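Local structure of taurine dioxygenase (Burkholderia ambifaria, 5VN6) at residues Gly118-Ile124 with Arg278-Ile284; Gly131-Asn137 with Tyr245-Trp251; Glu186-Val190 with Val200-Asn204. The protein probably acts as an iron- and 2-oxoglutarate-dependent dioxygenase that hydroxylates taurine, leading to release of sulfite, and carries a magnesium ion in the metal site here. One frame throughout, in Å; residues are numbered along the deposited sequence.

Contact 1: residues Gly118-Ile124 with Arg278-Ile284; sequences GCVLRCI and RMERAGI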
loop_
_atom_site.group_PDB
_atom_site.type_symbol
_atom_site.label_atom_id
_atom_site.label_comp_id
_atom_site.label_asym_id
_atom_site.label_seq_id
_atom_site.Cartn_x
_atom_site.Cartn_y
_atom_site.Cartn_z
ATOM N N GLY A 118 -5.315 -17.672 12.476
ATOM C CA GLY A 118 -4.107 -16.908 12.245
ATOM C C GLY A 118 -2.966 -17.849 11.944
ATOM O O GLY A 118 -3.178 -19.042 11.690
ATOM N N CYS A 119 -1.753 -17.308 12.047
ATOM C CA CYS A 119 -0.573 -17.970 11.518
ATOM C C CYS A 119 0.684 -17.456 12.216
ATOM O O CYS A 119 0.770 -16.283 12.603
ATOM C CB CYS A 119 -0.490 -17.721 10.005
ATOM S SG CYS A 119 0.839 -18.550 9.145
ATOM N N VAL A 120 1.665 -18.343 12.348
ATOM C CA VAL A 120 3.013 -17.991 12.784
ATOM C C VAL A 120 3.950 -18.332 11.637
ATOM O O VAL A 120 4.134 -19.511 11.308
ATOM C CB VAL A 120 3.438 -18.720 14.064
ATOM C CG1 VAL A 120 4.859 -18.302 14.426
ATOM C CG2 VAL A 120 2.447 -18.459 15.221
ATOM N N LEU A 121 4.546 -17.309 11.037
ATOM C CA LEU A 121 5.297 -17.425 9.795
ATOM C C LEU A 121 6.748 -17.042 10.043
ATOM O O LEU A 121 7.018 -15.962 10.574
ATOM C CB LEU A 121 4.679 -16.522 8.717
ATOM C CG LEU A 121 5.388 -16.470 7.354
ATOM C CD1 LEU A 121 5.449 -17.854 6.713
ATOM C CD2 LEU A 121 4.722 -15.472 6.406
ATOM N N ARG A 122 7.684 -17.920 9.669
ATOM C CA ARG A 122 9.105 -17.652 9.865
ATOM C C ARG A 122 9.845 -17.662 8.531
ATOM O O ARG A 122 9.622 -18.536 7.688
ATOM C CB ARG A 122 9.762 -18.667 10.831
ATOM C CG ARG A 122 11.257 -18.394 10.999
ATOM C CD ARG A 122 11.901 -19.038 12.209
ATOM N NE ARG A 122 12.127 -20.453 12.006
ATOM C CZ ARG A 122 13.146 -21.133 12.509
ATOM N NH1 ARG A 122 14.071 -20.521 13.246
ATOM N NH2 ARG A 122 13.233 -22.437 12.267
ATOM N N CYS A 123 10.741 -16.698 8.347
ATOM C CA CYS A 123 11.583 -16.655 7.155
ATOM C C CYS A 123 12.860 -17.428 7.437
ATOM O O CYS A 123 13.607 -17.081 8.357
ATOM C CB CYS A 123 11.912 -15.213 6.763
ATOM S SG CYS A 123 12.998 -15.060 5.304
ATOM N N ILE A 124 13.135 -18.438 6.616
ATOM C CA ILE A 124 14.316 -19.268 6.792
ATOM C C ILE A 124 15.485 -18.647 6.038
ATOM O O ILE A 124 16.504 -18.279 6.635
ATOM C CB ILE A 124 14.054 -20.710 6.324
ATOM C CG1 ILE A 124 12.830 -21.298 7.046
ATOM C CG2 ILE A 124 15.285 -21.566 6.564
ATOM C CD1 ILE A 124 12.905 -21.233 8.568
ATOM N N ARG A 278 12.664 -19.248 1.228
ATOM C CA ARG A 278 12.150 -20.365 2.007
ATOM C C ARG A 278 11.481 -19.823 3.256
ATOM O O ARG A 278 12.135 -19.162 4.073
ATOM C CB ARG A 278 13.268 -21.349 2.365
ATOM C CG ARG A 278 13.747 -22.172 1.171
ATOM C CD ARG A 278 14.731 -23.281 1.561
ATOM N NE ARG A 278 16.008 -22.754 2.033
ATOM C CZ ARG A 278 16.560 -23.054 3.205
ATOM N NH1 ARG A 278 15.953 -23.896 4.033
ATOM N NH2 ARG A 278 17.726 -22.520 3.546
ATOM N N MET A 279 10.184 -20.114 3.396
ATOM C CA MET A 279 9.367 -19.746 4.545
ATOM C C MET A 279 8.775 -21.008 5.159
ATOM O O MET A 279 8.650 -22.044 4.500
ATOM C CB MET A 279 8.221 -18.789 4.159
ATOM C CG MET A 279 8.607 -17.697 3.186
ATOM S SD MET A 279 9.418 -16.294 3.973
ATOM C CE MET A 279 8.131 -15.599 5.000
ATOM N N GLU A 280 8.419 -20.919 6.440
ATOM C CA GLU A 280 7.716 -22.000 7.115
ATOM C C GLU A 280 6.613 -21.382 7.958
ATOM O O GLU A 280 6.854 -20.415 8.687
ATOM C CB GLU A 280 8.670 -22.841 7.975
ATOM C CG GLU A 280 9.730 -23.583 7.148
ATOM C CD GLU A 280 10.667 -24.468 7.972
ATOM O OE1 GLU A 280 10.504 -24.548 9.207
ATOM O OE2 GLU A 280 11.579 -25.078 7.375
ATOM N N ARG A 281 5.407 -21.934 7.859
ATOM C CA ARG A 281 4.262 -21.373 8.561
ATOM C C ARG A 281 3.554 -22.452 9.373
ATOM O O ARG A 281 3.666 -23.652 9.092
ATOM C CB ARG A 281 3.280 -20.693 7.590
ATOM C CG ARG A 281 2.555 -21.619 6.628
ATOM C CD ARG A 281 1.683 -20.822 5.647
ATOM N NE ARG A 281 0.602 -20.084 6.303
ATOM C CZ ARG A 281 -0.592 -20.600 6.590
ATOM N NH1 ARG A 281 -1.516 -19.852 7.182
ATOM N NH2 ARG A 281 -0.863 -21.866 6.288
ATOM N N ALA A 282 2.873 -22.010 10.428
ATOM C CA ALA A 282 2.009 -22.864 11.236
ATOM C C ALA A 282 0.669 -22.158 11.353
ATOM O O ALA A 282 0.584 -21.091 11.972
ATOM C CB ALA A 282 2.614 -23.136 12.610
ATOM N N GLY A 283 -0.363 -22.732 10.735
ATOM C CA GLY A 283 -1.691 -22.132 10.744
ATOM C C GLY A 283 -2.515 -22.675 11.904
ATOM O O GLY A 283 -2.396 -23.843 12.277
ATOM N N ILE A 284 -3.337 -21.803 12.486
ATOM C CA ILE A 284 -4.138 -22.119 13.665
ATOM C C ILE A 284 -5.601 -22.187 13.250
ATOM O O ILE A 284 -6.095 -21.301 12.537
ATOM C CB ILE A 284 -3.933 -21.088 14.794
ATOM C CG1 ILE A 284 -2.463 -21.041 15.230
ATOM C CG2 ILE A 284 -4.844 -21.399 15.988
ATOM C CD1 ILE A 284 -1.931 -19.614 15.487
HETATM O O HOH W 1 10.580 -22.707 11.423
#

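Contact 2: residues Gly131-Asn137 with Tyr245-Trp251; sequences GDTMWAN and YQVRWRW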
loop_
_atom_site.group_PDB
_atom_site.type_symbol
_atom_site.label_atom_id
_atom_site.label_comp_id
_atom_site.label_asym_id
_atom_site.label_seq_id
_atom_site.Cartn_x
_atom_site.Cartn_y
_atom_site.Cartn_z
ATOM N N GLY A 131 10.165 -8.939 -1.691
ATOM C CA GLY A 131 9.307 -9.905 -1.028
ATOM C C GLY A 131 8.718 -9.477 0.300
ATOM O O GLY A 131 8.440 -10.337 1.147
ATOM N N ASP A 132 8.523 -8.173 0.509
ATOM C CA ASP A 132 7.860 -7.682 1.714
ATOM C C ASP A 132 6.450 -8.260 1.831
ATOM O O ASP A 132 5.830 -8.650 0.844
ATOM C CB ASP A 132 7.754 -6.155 1.681
ATOM C CG ASP A 132 9.086 -5.471 1.842
ATOM O OD1 ASP A 132 10.113 -6.176 1.959
ATOM O OD2 ASP A 132 9.102 -4.221 1.817
ATOM N N THR A 133 5.922 -8.279 3.055
ATOM C CA THR A 133 4.529 -8.653 3.280
ATOM C C THR A 133 3.833 -7.478 3.952
ATOM O O THR A 133 4.425 -6.794 4.796
ATOM C CB THR A 133 4.408 -9.933 4.145
ATOM O OG1 THR A 133 5.194 -10.977 3.555
ATOM C CG2 THR A 133 2.951 -10.403 4.254
ATOM N N MET A 134 2.592 -7.224 3.555
ATOM C CA MET A 134 1.803 -6.149 4.134
ATOM C C MET A 134 0.571 -6.720 4.796
ATOM O O MET A 134 0.061 -7.761 4.377
ATOM C CB MET A 134 1.366 -5.125 3.075
ATOM C CG MET A 134 2.520 -4.603 2.233
ATOM S SD MET A 134 1.932 -3.440 0.996
ATOM C CE MET A 134 1.269 -2.160 2.055
ATOM N N TRP A 135 0.105 -6.035 5.842
ATOM C CA TRP A 135 -1.158 -6.339 6.494
ATOM C C TRP A 135 -2.012 -5.081 6.554
ATOM O O TRP A 135 -1.492 -3.965 6.604
ATOM C CB TRP A 135 -0.969 -6.891 7.941
ATOM C CG TRP A 135 -0.456 -8.284 8.033
ATOM C CD1 TRP A 135 -1.180 -9.398 8.311
ATOM C CD2 TRP A 135 0.910 -8.718 7.879
ATOM N NE1 TRP A 135 -0.362 -10.501 8.334
ATOM C CE2 TRP A 135 0.925 -10.111 8.068
ATOM C CE3 TRP A 135 2.112 -8.059 7.589
ATOM C CZ2 TRP A 135 2.099 -10.870 7.982
ATOM C CZ3 TRP A 135 3.272 -8.805 7.496
ATOM C CH2 TRP A 135 3.260 -10.196 7.694
ATOM N N ALA A 136 -3.337 -5.274 6.589
ATOM C CA ALA A 136 -4.290 -4.183 6.707
ATOM C C ALA A 136 -5.249 -4.480 7.860
ATOM O O ALA A 136 -5.629 -5.633 8.087
ATOM C CB ALA A 136 -5.075 -3.978 5.401
ATOM N N ASN A 137 -5.611 -3.438 8.601
ATOM C CA ASN A 137 -6.476 -3.544 9.775
ATOM C C ASN A 137 -7.922 -3.418 9.299
ATOM O O ASN A 137 -8.396 -2.323 9.004
ATOM C CB ASN A 137 -6.099 -2.466 10.788
ATOM C CG ASN A 137 -6.950 -2.494 12.047
ATOM O OD1 ASN A 137 -8.075 -2.996 12.059
ATOM N ND2 ASN A 137 -6.410 -1.936 13.122
ATOM N N TYR A 245 -4.448 2.117 6.868
ATOM C CA TYR A 245 -4.782 0.888 7.586
ATOM C C TYR A 245 -3.674 -0.147 7.519
ATOM O O TYR A 245 -3.862 -1.273 8.001
ATOM C CB TYR A 245 -6.063 0.265 7.009
ATOM C CG TYR A 245 -7.239 1.201 6.923
ATOM C CD1 TYR A 245 -7.369 2.287 7.807
ATOM C CD2 TYR A 245 -8.238 0.995 5.960
ATOM C CE1 TYR A 245 -8.468 3.161 7.720
ATOM C CE2 TYR A 245 -9.326 1.841 5.875
ATOM C CZ TYR A 245 -9.442 2.919 6.762
ATOM O OH TYR A 245 -10.534 3.751 6.663
ATOM N N GLN A 246 -2.532 0.199 6.926
ATOM C CA GLN A 246 -1.567 -0.783 6.465
ATOM C C GLN A 246 -0.271 -0.719 7.263
ATOM O O GLN A 246 0.112 0.318 7.814
ATOM C CB GLN A 246 -1.242 -0.586 4.971
ATOM C CG GLN A 246 -2.399 -0.916 4.035
ATOM C CD GLN A 246 -2.064 -0.554 2.594
ATOM O OE1 GLN A 246 -1.007 -0.007 2.327
ATOM N NE2 GLN A 246 -2.987 -0.799 1.680
ATOM N N VAL A 247 0.427 -1.853 7.270
ATOM C CA VAL A 247 1.819 -1.914 7.689
ATOM C C VAL A 247 2.551 -2.768 6.667
ATOM O O VAL A 247 1.970 -3.678 6.069
ATOM C CB VAL A 247 1.986 -2.470 9.128
ATOM C CG1 VAL A 247 1.430 -3.928 9.280
ATOM C CG2 VAL A 247 3.432 -2.406 9.560
ATOM N N ARG A 248 3.830 -2.457 6.452
ATOM C CA ARG A 248 4.674 -3.167 5.498
ATOM C C ARG A 248 5.912 -3.677 6.214
ATOM O O ARG A 248 6.606 -2.907 6.875
ATOM C CB ARG A 248 5.078 -2.273 4.314
ATOM C CG ARG A 248 5.982 -2.991 3.302
ATOM C CD ARG A 248 5.785 -2.466 1.892
ATOM N NE ARG A 248 6.698 -3.084 0.933
ATOM C CZ ARG A 248 6.548 -3.031 -0.392
ATOM N NH1 ARG A 248 7.424 -3.628 -1.190
ATOM N NH2 ARG A 248 5.515 -2.396 -0.920
ATOM N N TRP A 249 6.184 -4.975 6.087
ATOM C CA TRP A 249 7.246 -5.622 6.839
ATOM C C TRP A 249 8.285 -6.156 5.871
ATOM O O TRP A 249 7.935 -6.764 4.852
ATOM C CB TRP A 249 6.683 -6.754 7.705
ATOM C CG TRP A 249 7.687 -7.587 8.441
ATOM C CD1 TRP A 249 8.019 -8.900 8.183
ATOM C CD2 TRP A 249 8.465 -7.198 9.584
ATOM N NE1 TRP A 249 8.956 -9.333 9.080
ATOM C CE2 TRP A 249 9.254 -8.315 9.950
ATOM C CE3 TRP A 249 8.586 -6.012 10.320
ATOM C CZ2 TRP A 249 10.134 -8.289 11.041
ATOM C CZ3 TRP A 249 9.476 -5.984 11.403
ATOM C CH2 TRP A 249 10.226 -7.122 11.753
ATOM N N ARG A 250 9.555 -5.908 6.181
ATOM C CA ARG A 250 10.667 -6.401 5.382
ATOM C C ARG A 250 11.299 -7.584 6.090
ATOM O O ARG A 250 11.665 -7.480 7.264
ATOM C CB ARG A 250 11.712 -5.316 5.152
ATOM C CG ARG A 250 12.827 -5.799 4.265
ATOM C CD ARG A 250 13.737 -4.652 3.859
ATOM N NE ARG A 250 14.885 -5.147 3.125
ATOM C CZ ARG A 250 15.844 -4.375 2.623
ATOM N NH1 ARG A 250 15.789 -3.053 2.776
ATOM N NH2 ARG A 250 16.849 -4.930 1.965
ATOM N N TRP A 251 11.410 -8.703 5.383
ATOM C CA TRP A 251 11.889 -9.947 5.986
ATOM C C TRP A 251 13.408 -9.990 6.082
ATOM O O TRP A 251 14.124 -9.478 5.215
ATOM C CB TRP A 251 11.406 -11.152 5.180
ATOM C CG TRP A 251 9.925 -11.306 5.210
ATOM C CD1 TRP A 251 9.022 -10.861 4.280
ATOM C CD2 TRP A 251 9.160 -11.914 6.261
ATOM N NE1 TRP A 251 7.732 -11.174 4.689
ATOM C CE2 TRP A 251 7.798 -11.820 5.901
ATOM C CE3 TRP A 251 9.500 -12.538 7.464
ATOM C CZ2 TRP A 251 6.778 -12.339 6.697
ATOM C CZ3 TRP A 251 8.481 -13.033 8.268
ATOM C CH2 TRP A 251 7.136 -12.932 7.876
HETATM O O HOH W 2 11.211 -8.630 2.466
HETATM O O HOH W 3 9.577 -5.682 -1.211
#

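Contact 3: residues Glu186-Val190 with Val200-Asn204; sequences EHPVV and VLYVN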
loop_
_atom_site.group_PDB
_atom_site.type_symbol
_atom_site.label_atom_id
_atom_site.label_comp_id
_atom_site.label_asym_id
_atom_site.label_seq_id
_atom_site.Cartn_x
_atom_site.Cartn_y
_atom_site.Cartn_z
ATOM N N GLU A 186 -20.423 -18.833 2.414
ATOM C CA GLU A 186 -21.085 -17.577 2.726
ATOM C C GLU A 186 -20.659 -17.128 4.116
ATOM O O GLU A 186 -20.645 -17.933 5.058
ATOM C CB GLU A 186 -22.604 -17.726 2.671
ATOM C CG GLU A 186 -23.343 -16.462 3.071
ATOM C CD GLU A 186 -24.841 -16.543 2.797
ATOM O OE1 GLU A 186 -25.230 -16.673 1.619
ATOM O OE2 GLU A 186 -25.625 -16.515 3.776
ATOM N N HIS A 187 -20.326 -15.850 4.243
ATOM C CA HIS A 187 -19.901 -15.234 5.492
ATOM C C HIS A 187 -20.591 -13.891 5.660
ATOM O O HIS A 187 -20.893 -13.219 4.666
ATOM C CB HIS A 187 -18.382 -15.010 5.525
ATOM C CG HIS A 187 -17.596 -16.278 5.461
ATOM N ND1 HIS A 187 -17.686 -17.252 6.429
ATOM C CD2 HIS A 187 -16.712 -16.736 4.546
ATOM C CE1 HIS A 187 -16.895 -18.261 6.112
ATOM N NE2 HIS A 187 -16.277 -17.962 4.982
ATOM N N PRO A 188 -20.819 -13.455 6.897
ATOM C CA PRO A 188 -21.295 -12.084 7.098
ATOM C C PRO A 188 -20.292 -11.097 6.516
ATOM O O PRO A 188 -19.077 -11.277 6.638
ATOM C CB PRO A 188 -21.378 -11.948 8.622
ATOM C CG PRO A 188 -20.403 -12.978 9.142
ATOM C CD PRO A 188 -20.500 -14.123 8.171
ATOM N N VAL A 189 -20.821 -10.048 5.882
ATOM C CA VAL A 189 -19.985 -8.964 5.371
ATOM C C VAL A 189 -19.389 -8.169 6.524
ATOM O O VAL A 189 -18.237 -7.718 6.458
ATOM C CB VAL A 189 -20.806 -8.073 4.425
ATOM C CG1 VAL A 189 -20.074 -6.758 4.133
ATOM C CG2 VAL A 189 -21.119 -8.824 3.122
ATOM N N VAL A 190 -20.151 -7.997 7.597
ATOM C CA VAL A 190 -19.676 -7.368 8.824
ATOM C C VAL A 190 -19.499 -8.491 9.828
ATOM O O VAL A 190 -20.488 -9.064 10.302
ATOM C CB VAL A 190 -20.661 -6.316 9.345
ATOM C CG1 VAL A 190 -20.122 -5.647 10.604
ATOM C CG2 VAL A 190 -20.983 -5.319 8.264
ATOM N N VAL A 200 -15.538 -6.315 12.055
ATOM C CA VAL A 200 -14.522 -6.490 11.028
ATOM C C VAL A 200 -15.202 -6.392 9.669
ATOM O O VAL A 200 -16.202 -7.070 9.427
ATOM C CB VAL A 200 -13.806 -7.847 11.173
ATOM C CG1 VAL A 200 -12.634 -7.955 10.166
ATOM C CG2 VAL A 200 -13.336 -8.049 12.601
ATOM N N LEU A 201 -14.665 -5.559 8.784
ATOM C CA LEU A 201 -15.102 -5.600 7.395
ATOM C C LEU A 201 -14.551 -6.869 6.749
ATOM O O LEU A 201 -13.344 -6.982 6.500
ATOM C CB LEU A 201 -14.667 -4.339 6.651
ATOM C CG LEU A 201 -15.032 -4.288 5.162
ATOM C CD1 LEU A 201 -16.554 -4.447 4.934
ATOM C CD2 LEU A 201 -14.492 -2.992 4.513
ATOM N N TYR A 202 -15.444 -7.823 6.470
ATOM C CA TYR A 202 -15.043 -9.179 6.109
ATOM C C TYR A 202 -15.409 -9.555 4.670
ATOM O O TYR A 202 -16.091 -10.559 4.425
ATOM C CB TYR A 202 -15.667 -10.167 7.119
ATOM C CG TYR A 202 -14.958 -11.493 7.133
ATOM C CD1 TYR A 202 -15.623 -12.661 6.792
ATOM C CD2 TYR A 202 -13.602 -11.572 7.471
ATOM C CE1 TYR A 202 -14.973 -13.875 6.781
ATOM C CE2 TYR A 202 -12.939 -12.778 7.446
ATOM C CZ TYR A 202 -13.643 -13.933 7.105
ATOM O OH TYR A 202 -13.015 -15.149 7.084
ATOM N N VAL A 203 -14.937 -8.768 3.709
ATOM C CA VAL A 203 -14.905 -9.144 2.300
ATOM C C VAL A 203 -13.496 -8.872 1.783
ATOM O O VAL A 203 -12.812 -7.957 2.249
ATOM C CB VAL A 203 -15.964 -8.389 1.464
ATOM C CG1 VAL A 203 -17.382 -8.848 1.874
ATOM C CG2 VAL A 203 -15.800 -6.840 1.624
ATOM N N ASN A 204 -13.045 -9.685 0.834
ATOM C CA ASN A 204 -11.671 -9.573 0.346
ATOM C C ASN A 204 -11.612 -10.119 -1.082
ATOM O O ASN A 204 -12.646 -10.352 -1.718
ATOM C CB ASN A 204 -10.690 -10.282 1.300
ATOM C CG ASN A 204 -10.792 -11.807 1.253
ATOM O OD1 ASN A 204 -10.216 -12.441 0.377
ATOM N ND2 ASN A 204 -11.473 -12.397 2.231
HETATM O O HOH W 4 -18.491 -11.883 3.632
#

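Contact 1: residues Gly118-Ile124 with Arg278-Ile284
The sulfur of C119 sits beside the guanidinium of R281, with SG 3.2 Å from NE, on one face of an antiparallel pair formed by 118-124 and 278-284. R281 gets there because its CG stands between the backbone N and the carbonyl carbon (chi1 67°) and the chain bends again at chi3, carrying the guanidinium along the strand direction to the C119 sulfur, which it meets obliquely. Its NH1 makes a long, weak ion pair with the metal ligand D108, beside the metal site. Further along, L121 and M279 cross obliquely. M279, bent at chi2 and chi3, curls back over the neighbouring strand: its CE lies 3.7 Å from L121 CD2, while its SD rests 3.9 Å from C123 CB. L121 CD1 reaches R281 CB at 3.7 Å.

On the opposite face, where polar and apolar groups mix, E280 extends beyond CG and passes I124, whose CG1 packs 3.9 Å from E280 CG. Water 1 bridges R122 and E280, accepting from R122 NE at 2.8 Å and donating to E280 OE1. E280 OE2 is held by salt bridges from R59 and R89, and R122 NH1 bonds to the carbonyl of Q55, so both buried groups have partners. At the strand end I124 CG2 lies over one face of the R278 guanidinium. Between the two faces, paired backbone bonds tie V120 to A282 and R122 to E280; the straightest runs from R122 N to E280 O (2.8 Å, 173°).

Both strands are interior to the main sheet: 118-125 is flanked on its other edge by 256-260, and 278-284 by 87-91. Helix 59-67 covers the face of V120, R122 and A282, while W251 packs against L121 and C123 on the other.

Contact 2: residues Gly131-Asn137 with Tyr245-Trp251
D132, one residue before strand 133-137, forms a salt bridge with R248 of strand 246-249. R248 NE points at D132 OD2 over 2.8 Å at 169°, and uses the anti lone pair of the carboxylate, whose plane stands 85° from that of the guanidinium. With CG anti to the backbone N (chi1 179°) and the chain extended to NE, R248 stands out from the face it shares with M134, tipped toward D132. The S-methyl of M134 turns the other way, CE coming to 3.1 Å from OE1 of Q246, whose NE2 bonds the A240 carbonyl.

On the other face the indole of W251 gives its N-H to T133: NE1 is 2.8 Å from OG1, with the oxygen in the ring plane. W249 CD1 lies over the centre of the same indole. The rim of W135 meets W249 CB at 4.0 Å from CZ3, and T133 CG2 lies above one face of the W135 ring, toward the rim.

Waters form the next shell. Water 2 donates to D132 OD1 and accepts from W251 N, while water 3 accepts from D132 N and R248 NH1. The carboxylate has a partner on each oxygen, and R248 NH2 bonds to the P243 carbonyl of the second subunit, fixing the rotation of the guanidinium.

Antiparallel backbone pairs T133-W249 and W135-V247 carry these side chains, and N137 N closes the register on Y245 O. N137 then N-caps helix 138-143 through L140 N. Strand 133-137 lies between 246-249 and 264-268, which bears the metal ligand H266, while F51 and W259 pack edge-to-face on W135.

Contact 3: residues Glu186-Val190 with Val200-Asn204
A beta hairpin formed by strands 185-192 and 199-201 supplies this contact, which catches the two arms where they part rather than where they pair in regular fashion. V190 and L201 form an antiparallel non-hydrogen-bonded pair, and the adjoining backbone bond runs from Y202 N to V189 O at 2.8 Å. Past that point the segments splay, their touching parts running 130° apart, and side chains take over from backbone.

Y202 does most of the bridging. Its CG is roughly anti to the backbone N (chi1 -160°), which swings the ring across the mouth of the hairpin toward H187. There the phenol presents an edge to the imidazole face in an offset edge-to-face pair, centroids 5.6 Å apart and planes at 76°. Between the rings the nearest atoms are Y202 CE1 and H187 CG, at 3.8 Å. The P188 carbonyl lies at the same ring edge, in the ring plane, with its oxygen 3.7 Å from Y202 CD1. H160 adds a second edge-to-face partner for H187, and R191 makes a cation-pi contact with Y202.

A smaller apolar contact lies beyond the V189 backbone, where CG2 of V189 touches CG1 of V203 at 3.9 Å; L233, L236 and I237 of helix 228-237 pack on V203. Water 4 lies between the arms, 2.9 Å from both H187 O and Y202 O.

A hairpin at the edge of a smaller antiparallel sheet, opening into a segment whose N204 packs on the metal ligand H106, fits the elaborated cupin (double-stranded beta-helix) architecture of the TauD/TfdA dioxygenases.

From the N terminus, strand 118-125 comes first, followed directly by 133-137; their partners, 278-284 and 246-249, return in reverse order. Contact 2 therefore lies within the long chain excursion that contact 1 closes, and contact 3, a local hairpin closing only nine intervening residues, lies within that of contact 2. None of the three cross. Contact 1 joins strands of the main sheet, contact 2 those of the three-stranded sheet, and W251 links the two by packing on L121, C123 and M279. Contact 3 belongs to the four-stranded sheet and touches neither, its centre about 24 Å from that of contact 1 and 21 Å from that of contact 2.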